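Local coordinates for PGRP-Hd - Peptidoglycan recognition protein homologue (Alvinella pompejana, PDB 3EP1) that probably binds bacterial peptidoglycan as a member of the amidase-like recognition proteins of innate immunity, at residues A[134-137]-A[138-142]; A[152-155]-A[156-159]. All blocks are in the same frame, centred on the assembly; numbering follows the deposited sequence.

Contact 1 (A[134-137]-A[138-142])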
# COMPACT_ATOMS: atom_id res chain seq x y z
N LYS A 134 1.81 -7.67 -2.81
CA LYS A 134 1.38 -6.27 -2.73
C LYS A 134 0.84 -5.90 -1.35
O LYS A 134 1.19 -4.86 -0.81
CB LYS A 134 0.31 -5.99 -3.79
CG LYS A 134 -0.21 -4.54 -3.81
CD LYS A 134 -1.22 -4.31 -4.94
CE LYS A 134 -2.43 -5.21 -4.77
NZ LYS A 134 -3.26 -5.33 -6.00
N LEU A 135 -0.02 -6.76 -0.80
CA LEU A 135 -0.61 -6.49 0.51
C LEU A 135 0.46 -6.23 1.57
O LEU A 135 0.38 -5.29 2.35
CB LEU A 135 -1.48 -7.68 0.93
CG LEU A 135 -2.07 -7.64 2.34
CD1 LEU A 135 -3.02 -6.46 2.46
CD2 LEU A 135 -2.81 -8.92 2.64
N ILE A 136 1.48 -7.07 1.60
CA ILE A 136 2.54 -6.94 2.57
C ILE A 136 3.35 -5.66 2.35
O ILE A 136 3.56 -4.87 3.27
CB ILE A 136 3.47 -8.15 2.48
CG1 ILE A 136 2.66 -9.43 2.74
CG2 ILE A 136 4.64 -7.98 3.46
CD1 ILE A 136 3.39 -10.73 2.44
N ILE A 137 3.80 -5.46 1.12
CA ILE A 137 4.58 -4.29 0.81
C ILE A 137 3.80 -3.01 1.13
O ILE A 137 4.36 -2.05 1.68
CB ILE A 137 5.05 -4.35 -0.66
CG1 ILE A 137 5.97 -5.57 -0.83
CG2 ILE A 137 5.81 -3.07 -1.04
CD1 ILE A 137 6.56 -5.73 -2.22
N CYS A 138 2.51 -2.99 0.82
CA CYS A 138 1.72 -1.81 1.12
C CYS A 138 1.43 -1.72 2.62
O CYS A 138 1.20 -0.64 3.16
CB CYS A 138 0.43 -1.80 0.30
SG CYS A 138 0.73 -1.54 -1.48
N GLY A 139 1.43 -2.87 3.30
CA GLY A 139 1.19 -2.85 4.73
C GLY A 139 2.39 -2.21 5.39
O GLY A 139 2.27 -1.38 6.30
N GLN A 140 3.57 -2.59 4.90
CA GLN A 140 4.84 -2.08 5.40
C GLN A 140 5.00 -0.59 5.12
O GLN A 140 5.43 0.17 5.99
CB GLN A 140 5.99 -2.88 4.79
CG GLN A 140 6.21 -4.23 5.47
CD GLN A 140 6.94 -5.25 4.62
OE1 GLN A 140 7.52 -6.20 5.14
NE2 GLN A 140 6.92 -5.07 3.31
N ALA A 141 4.66 -0.17 3.91
CA ALA A 141 4.76 1.23 3.53
C ALA A 141 3.88 2.08 4.45
O ALA A 141 4.28 3.16 4.88
CB ALA A 141 4.34 1.42 2.08
N ALA A 142 2.69 1.56 4.76
CA ALA A 142 1.74 2.26 5.64
C ALA A 142 2.02 2.05 7.12
O ALA A 142 1.24 2.47 7.97
CB ALA A 142 0.32 1.84 5.32
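The flat group here is the carboxamide of Q140, and I136 lies over one of its faces. CG2 of I136 sits 3.8 Å from Q140 CD and almost equally far from OE1 and NE2, so the methyl rests on the middle of the amide. The carbonyl O of I136 lies toward the same face, and at the nitrogen end NE2 comes 3.5 Å from I137 CA. NE2 makes no hydrogen bond to I136 O, since the angle is poor. I136 and Q140 run side by side, one turn apart, and both touch L145 beyond the end of the helix; an alanine in place of Q140 would probably uncover the I136 methyl and cost L145 part of its packing. This is the C-terminal end of helix 126-141, with successive i to i+4 backbone bonds. C138 N to K134 O is 2.8 Å with an N-H...O angle of 162°, whereas G139 N meets L135 O at only 132°. C138 turns SG back along the helix, anti to its own carbonyl carbon (chi1 -69°), which sets SG 3.4 Å from K134 O and 3.9 Å from K134 CG. From there SG forms a disulfide with C138 of the second subunit, while K134 packs on I137 of that subunit. K134 and L135 also touch I90 of strand 90-92.

Contact 2 (A[152-155]-A[156-159])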
# COMPACT_ATOMS: atom_id res chain seq x y z
N ARG A 152 4.66 -16.52 8.02
CA ARG A 152 4.66 -17.82 8.67
C ARG A 152 3.51 -18.75 8.28
O ARG A 152 2.37 -18.32 8.15
CB ARG A 152 4.61 -17.63 10.19
CG ARG A 152 5.73 -16.82 10.80
CD ARG A 152 5.52 -16.76 12.32
NE ARG A 152 6.67 -16.24 13.06
CZ ARG A 152 7.90 -16.73 12.96
NH1 ARG A 152 8.15 -17.76 12.16
NH2 ARG A 152 8.89 -16.21 13.68
N THR A 153 3.83 -20.04 8.13
CA THR A 153 2.83 -21.06 7.81
C THR A 153 3.41 -22.48 7.86
O THR A 153 4.60 -22.67 8.11
CB THR A 153 2.20 -20.84 6.41
OG1 THR A 153 1.01 -21.63 6.29
CG2 THR A 153 3.17 -21.24 5.30
N THR A 154 2.55 -23.47 7.64
CA THR A 154 2.92 -24.88 7.64
C THR A 154 2.01 -25.57 6.62
O THR A 154 1.03 -24.98 6.16
CB THR A 154 2.70 -25.56 9.02
OG1 THR A 154 1.31 -25.53 9.36
CG2 THR A 154 3.49 -24.86 10.10
N PRO A 155 2.32 -26.82 6.23
CA PRO A 155 1.46 -27.49 5.25
C PRO A 155 0.03 -27.67 5.75
O PRO A 155 -0.91 -27.67 4.95
CB PRO A 155 2.17 -28.83 5.02
CG PRO A 155 2.92 -29.05 6.30
CD PRO A 155 3.46 -27.67 6.60
N ALA A 156 -0.13 -27.79 7.06
CA ALA A 156 -1.44 -27.97 7.66
C ALA A 156 -2.28 -26.70 7.60
O ALA A 156 -3.49 -26.75 7.44
CB ALA A 156 -1.29 -28.41 9.11
N MET A 157 -1.60 -25.56 7.71
CA MET A 157 -2.26 -24.26 7.69
C MET A 157 -2.68 -23.77 6.32
O MET A 157 -3.82 -23.33 6.14
CB MET A 157 -1.35 -23.21 8.31
CG MET A 157 -1.13 -23.37 9.79
SD MET A 157 0.17 -22.25 10.34
CE MET A 157 -0.45 -20.69 9.84
N SER A 158 -1.76 -23.85 5.37
CA SER A 158 -2.01 -23.35 4.02
C SER A 158 -1.84 -24.35 2.87
O SER A 158 -1.96 -23.99 1.70
CB SER A 158 -1.10 -22.16 3.76
OG SER A 158 0.26 -22.54 3.84
N GLY A 159 -1.56 -25.60 3.20
CA GLY A 159 -1.39 -26.60 2.15
C GLY A 159 0.06 -26.85 1.82
O GLY A 159 0.88 -25.94 1.79
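T154 and M157 meet at the start of a short helix, where the threonine is the N-cap. Among the hydrogen bonds, the capping one, from M157 N to T154 OG1 over 3.3 Å, is weak. The hydroxyl can face M157 N because it stands between the backbone N and the carbonyl carbon of T154 (chi1 63°). The carbonyl of T154 does more of the work: S158 N donates to T154 O over 3.1 Å at a nearly straight 175°, and M157 N adds a second, weak bond to the same oxygen. A further weak bond, G159 N to P155 O, closes the turn, and the positive phi of G159 would jam any side chain against the preceding carbonyl. Two hydroxyls also come together: T153 OG1 and S158 OG are 2.7 Å apart, and T153 OG1 has a second hydrogen-bond partner in L31 O. The van der Waals contacts centre on M157, whose side chain passes obliquely across T154, with SD of M157 3.6 Å from T154 OG1. A bend at chi3 (57°) then carries CE of M157 to 3.9 Å from T153 CA. M157 packs on W32 and bonds through its backbone to Q33, while R152 pairs with E28, tying this turn to strand 26-33; T153 on L166 and P155 on Y163 join it to helix 160-167.

In the fold
Both contacts are local, each within one continuous run of chain, and neither closes a long loop. Coming from the N terminus, the chain first lays down strand 26-33 in the mixed sheet, and helix 126-141 comes later. Contact 1 lies near the end of that helix, beside strands 90-92 and 145-146 and against the second subunit. After the short strand 145-146 the chain forms strand 149-152, which lies parallel to 26-33 as an outermost strand of the sheet within this chain, and contact 2 turns it into helix 155-158 and on to helix 160-167. The two contacts follow in series, neither nesting nor crossing. Contacts 1 and 2 do not touch, their centres lying about 22 Å apart.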